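Local coordinates for putative Oleoyl-[acyl-carrier protein] thioesterase (Lactobacillus plantarum, PDB 2OWN), which probably hydrolyses the thioester of oleoyl-[acyl-carrier protein], releasing the free fatty acid, at residues R74-R87 / R98-L110. Sequence-based numbering, arbitrary orientation. Where two conformers were deposited one is given.
Sequences RMPRQDEVVTIAVR and REFWIRDADGQQL
Ile84 and Ile102 pack side by side on the inner face of an antiparallel β-hairpin, strands 81-91 and 95-103, in the N-terminal hotdog domain. This is the tight part of the contact: Ile102 CD1 presses to 3.4 Å from Ile84 CG2, closer than usual for two carbons. With CG1 of Ile102 anti to its carbonyl carbon (chi1 -52°), the branches divide, CD1 going to Ile84 and CG2 to Pro76 and Val82. Further along the same face, Val86 CG2 meets Phe100 CD2 at 3.6 Å, and helix 31-48 covers Ile84, Val86 and Phe100. Paired backbone bonds link Thr83 with Arg103, Ala85 with Trp101 and Arg87 with Glu99.

The opposite face, with Thr83, Trp101, Arg87 and Arg103, is more polar and partly open to solvent. Arg87 NH2 makes a weak 3.5 Å salt bridge with Glu99 OE1, which also bonds Ser89 OG, while a water joins Thr83 OG1 to Asp104 O.

Beyond the strands, Glu80 OE1 accepts from both Arg77 N and Arg74 NH1. Replacing Glu80 by alanine is likely to leave Arg77 N without its acceptor and the Arg74 guanidinium without its carboxylate mate, freer to turn. Leu110 CD2 sits over one face of that guanidinium, 3.6 Å from CZ of Arg74, and a water bridges Glu80 OE2 to Ala105 N, 2.9 Å from that nitrogen.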
# COMPACT_ATOMS: atom_id res chain seq x y z
N ARG B 74 5.58 16.00 -12.34
CA ARG B 74 6.25 15.60 -11.08
C ARG B 74 5.29 14.74 -10.26
O ARG B 74 4.08 14.98 -10.30
CB ARG B 74 6.80 16.76 -10.24
CG ARG B 74 5.81 17.64 -9.48
CD ARG B 74 6.55 18.56 -8.57
NE ARG B 74 5.62 19.36 -7.78
CZ ARG B 74 5.03 19.00 -6.63
NH1 ARG B 74 5.19 17.78 -6.09
NH2 ARG B 74 4.21 19.88 -6.04
N MSE B 75 5.83 13.78 -9.51
CA MSE B 75 5.01 12.91 -8.66
C MSE B 75 4.60 13.66 -7.40
O MSE B 75 5.36 14.54 -6.95
CB MSE B 75 5.74 11.61 -8.28
CG MSE B 75 6.04 10.73 -9.48
SE MSE B 75 4.41 10.05 -10.32
CE MSE B 75 4.00 8.58 -9.13
N PRO B 76 3.37 13.39 -6.88
CA PRO B 76 2.98 14.02 -5.62
C PRO B 76 3.95 13.68 -4.46
O PRO B 76 4.48 12.56 -4.41
CB PRO B 76 1.59 13.42 -5.36
CG PRO B 76 1.08 13.13 -6.68
CD PRO B 76 2.25 12.60 -7.42
N ARG B 77 4.22 14.66 -3.60
CA ARG B 77 5.12 14.54 -2.45
C ARG B 77 4.34 14.09 -1.21
O ARG B 77 3.12 14.28 -1.15
CB ARG B 77 5.77 15.90 -2.15
CG ARG B 77 6.69 16.44 -3.26
CD ARG B 77 6.80 17.97 -3.22
NE ARG B 77 7.15 18.53 -1.90
CZ ARG B 77 7.17 19.84 -1.58
NH1 ARG B 77 6.86 20.81 -2.48
NH2 ARG B 77 7.49 20.19 -0.33
N GLN B 78 5.06 13.53 -0.23
CA GLN B 78 4.48 13.11 1.07
C GLN B 78 3.86 14.35 1.74
O GLN B 78 4.46 15.43 1.73
CB GLN B 78 5.54 12.52 2.01
CG GLN B 78 5.04 12.05 3.39
CD GLN B 78 6.16 11.67 4.33
OE1 GLN B 78 7.21 11.20 3.91
NE2 GLN B 78 5.94 11.86 5.62
N ASP B 79 2.65 14.17 2.28
CA ASP B 79 1.83 15.21 2.96
C ASP B 79 1.27 16.33 2.06
O ASP B 79 0.69 17.29 2.58
CB ASP B 79 2.57 15.77 4.21
CG ASP B 79 2.97 14.68 5.19
OD1 ASP B 79 2.36 13.60 5.18
OD2 ASP B 79 3.92 14.90 5.97
N GLU B 80 1.36 16.16 0.73
CA GLU B 80 0.83 17.12 -0.23
C GLU B 80 -0.65 16.77 -0.40
O GLU B 80 -1.00 15.58 -0.46
CB GLU B 80 1.56 17.03 -1.57
CG GLU B 80 1.21 18.16 -2.53
CD GLU B 80 1.83 18.04 -3.90
OE1 GLU B 80 2.63 17.11 -4.16
OE2 GLU B 80 1.49 18.89 -4.74
N VAL B 81 -1.49 17.79 -0.47
CA VAL B 81 -2.93 17.63 -0.68
C VAL B 81 -3.08 17.86 -2.18
O VAL B 81 -2.92 19.01 -2.64
CB VAL B 81 -3.77 18.58 0.18
CG1 VAL B 81 -5.26 18.41 -0.11
CG2 VAL B 81 -3.51 18.31 1.66
N VAL B 82 -3.31 16.78 -2.93
CA VAL B 82 -3.51 16.82 -4.39
C VAL B 82 -4.99 16.73 -4.74
O VAL B 82 -5.75 16.13 -3.98
CB VAL B 82 -2.75 15.69 -5.16
CG1 VAL B 82 -1.25 15.84 -4.98
CG2 VAL B 82 -3.25 14.25 -4.78
N THR B 83 -5.35 17.31 -5.89
CA THR B 83 -6.70 17.31 -6.44
C THR B 83 -6.69 16.30 -7.60
O THR B 83 -5.86 16.45 -8.52
CB THR B 83 -7.11 18.72 -6.88
OG1 THR B 83 -7.13 19.57 -5.72
CG2 THR B 83 -8.49 18.74 -7.52
N ILE B 84 -7.55 15.28 -7.54
CA ILE B 84 -7.68 14.25 -8.59
C ILE B 84 -8.99 14.53 -9.34
O ILE B 84 -10.07 14.29 -8.79
CB ILE B 84 -7.68 12.75 -8.09
CG1 ILE B 84 -6.49 12.43 -7.17
CG2 ILE B 84 -7.70 11.78 -9.29
CD1 ILE B 84 -6.63 12.88 -5.75
N ALA B 85 -8.87 15.07 -10.56
CA ALA B 85 -10.01 15.36 -11.45
C ALA B 85 -10.12 14.19 -12.43
O ALA B 85 -9.09 13.68 -12.88
CB ALA B 85 -9.81 16.66 -12.19
N VAL B 86 -11.35 13.76 -12.73
CA VAL B 86 -11.64 12.63 -13.65
C VAL B 86 -12.82 12.93 -14.60
O VAL B 86 -13.71 13.70 -14.24
CB VAL B 86 -11.87 11.32 -12.82
CG1 VAL B 86 -13.15 11.41 -11.96
CG2 VAL B 86 -11.92 10.10 -13.73
N ARG B 87 -12.80 12.32 -15.79
CA ARG B 87 -13.84 12.49 -16.82
C ARG B 87 -13.96 11.29 -17.76
O ARG B 87 -12.94 10.85 -18.31
CB ARG B 87 -13.54 13.78 -17.62
CG ARG B 87 -14.54 14.14 -18.74
CD ARG B 87 -14.31 15.55 -19.30
NE ARG B 87 -13.07 15.70 -20.06
CZ ARG B 87 -12.59 16.84 -20.59
NH1 ARG B 87 -13.21 18.02 -20.45
NH2 ARG B 87 -11.43 16.81 -21.27
N ARG B 98 -11.24 7.24 -21.00
CA ARG B 98 -11.29 7.91 -19.68
C ARG B 98 -9.99 8.68 -19.38
O ARG B 98 -8.90 8.11 -19.46
CB ARG B 98 -11.59 6.88 -18.60
CG ARG B 98 -11.68 7.41 -17.15
CD ARG B 98 -12.32 6.38 -16.22
NE ARG B 98 -13.77 6.37 -16.41
CZ ARG B 98 -14.69 7.06 -15.72
NH1 ARG B 98 -14.37 7.86 -14.69
NH2 ARG B 98 -15.97 6.94 -16.07
N GLU B 99 -10.15 9.96 -19.01
CA GLU B 99 -9.05 10.88 -18.67
C GLU B 99 -9.02 11.21 -17.17
O GLU B 99 -10.08 11.25 -16.52
CB GLU B 99 -9.18 12.17 -19.46
CG GLU B 99 -8.90 12.02 -20.94
CD GLU B 99 -9.11 13.31 -21.67
OE1 GLU B 99 -10.25 13.61 -22.07
OE2 GLU B 99 -8.12 14.01 -21.92
N PHE B 100 -7.81 11.44 -16.65
CA PHE B 100 -7.57 11.80 -15.23
C PHE B 100 -6.50 12.91 -15.15
O PHE B 100 -5.54 12.87 -15.93
CB PHE B 100 -7.02 10.65 -14.37
CG PHE B 100 -7.73 9.33 -14.52
CD1 PHE B 100 -7.48 8.52 -15.65
CD2 PHE B 100 -8.53 8.81 -13.48
CE1 PHE B 100 -8.10 7.26 -15.80
CE2 PHE B 100 -9.15 7.52 -13.62
CZ PHE B 100 -8.93 6.75 -14.78
N TRP B 101 -6.65 13.84 -14.21
CA TRP B 101 -5.69 14.94 -13.96
C TRP B 101 -5.38 14.99 -12.47
O TRP B 101 -6.32 15.12 -11.67
CB TRP B 101 -6.24 16.29 -14.37
CG TRP B 101 -6.54 16.43 -15.79
CD1 TRP B 101 -5.75 17.01 -16.74
CD2 TRP B 101 -7.72 15.99 -16.45
NE1 TRP B 101 -6.37 16.96 -17.96
CE2 TRP B 101 -7.58 16.34 -17.82
CE3 TRP B 101 -8.90 15.33 -16.02
CZ2 TRP B 101 -8.57 16.04 -18.79
CZ3 TRP B 101 -9.91 15.04 -16.99
CH2 TRP B 101 -9.73 15.39 -18.36
N ILE B 102 -4.11 14.86 -12.11
CA ILE B 102 -3.63 14.96 -10.72
C ILE B 102 -2.98 16.35 -10.71
O ILE B 102 -2.03 16.58 -11.49
CB ILE B 102 -2.63 13.87 -10.33
CG1 ILE B 102 -3.15 12.45 -10.64
CG2 ILE B 102 -2.26 13.98 -8.86
CD1 ILE B 102 -4.41 12.07 -9.96
N ARG B 103 -3.51 17.26 -9.86
CA ARG B 103 -3.05 18.65 -9.72
C ARG B 103 -2.66 18.97 -8.28
O ARG B 103 -3.16 18.34 -7.34
CB ARG B 103 -4.14 19.62 -10.17
CG ARG B 103 -4.60 19.47 -11.62
CD ARG B 103 -5.63 20.55 -11.97
NE ARG B 103 -6.03 20.55 -13.39
CZ ARG B 103 -7.11 19.96 -13.95
NH1 ARG B 103 -8.02 19.27 -13.23
NH2 ARG B 103 -7.29 20.08 -15.27
N ASP B 104 -1.78 19.98 -8.11
CA ASP B 104 -1.31 20.43 -6.76
C ASP B 104 -2.33 21.40 -6.14
O ASP B 104 -3.33 21.75 -6.78
CB ASP B 104 0.15 20.98 -6.78
CG ASP B 104 0.34 22.32 -7.52
OD1 ASP B 104 -0.61 23.03 -7.93
OD2 ASP B 104 1.53 22.67 -7.68
N ALA B 105 -2.05 21.84 -4.90
CA ALA B 105 -2.89 22.81 -4.14
C ALA B 105 -3.12 24.16 -4.86
O ALA B 105 -4.20 24.76 -4.73
CB ALA B 105 -2.32 23.04 -2.72
N ASP B 106 -2.11 24.61 -5.62
CA ASP B 106 -2.16 25.86 -6.43
C ASP B 106 -2.78 25.69 -7.85
O ASP B 106 -2.85 26.68 -8.59
CB ASP B 106 -0.75 26.48 -6.54
CG ASP B 106 -0.12 26.82 -5.17
OD1 ASP B 106 -0.84 27.22 -4.23
OD2 ASP B 106 1.12 26.70 -5.06
N GLY B 107 -3.23 24.47 -8.22
CA GLY B 107 -3.83 24.17 -9.53
C GLY B 107 -2.91 23.72 -10.66
O GLY B 107 -3.42 23.40 -11.75
N GLN B 108 -1.59 23.67 -10.43
CA GLN B 108 -0.61 23.24 -11.45
C GLN B 108 -0.65 21.72 -11.65
O GLN B 108 -0.73 20.98 -10.66
CB GLN B 108 0.82 23.71 -11.11
CG GLN B 108 0.98 25.24 -11.09
N GLN B 109 -0.57 21.28 -12.91
CA GLN B 109 -0.63 19.84 -13.25
C GLN B 109 0.63 19.06 -12.84
O GLN B 109 1.75 19.41 -13.25
CB GLN B 109 -0.92 19.63 -14.75
CG GLN B 109 -0.97 18.17 -15.26
CD GLN B 109 -1.36 18.09 -16.72
OE1 GLN B 109 -2.43 18.50 -17.10
NE2 GLN B 109 -0.50 17.47 -17.53
N LEU B 110 0.40 17.99 -12.07
CA LEU B 110 1.43 17.06 -11.59
C LEU B 110 1.49 15.85 -12.53
O LEU B 110 2.59 15.42 -12.91
CB LEU B 110 1.13 16.62 -10.15
CG LEU B 110 1.11 17.71 -9.08
CD1 LEU B 110 0.86 17.07 -7.72
CD2 LEU B 110 2.39 18.52 -9.03
O HOH W 1 0.23 21.11 -3.19
O HOH W 2 -5.95 22.41 -6.69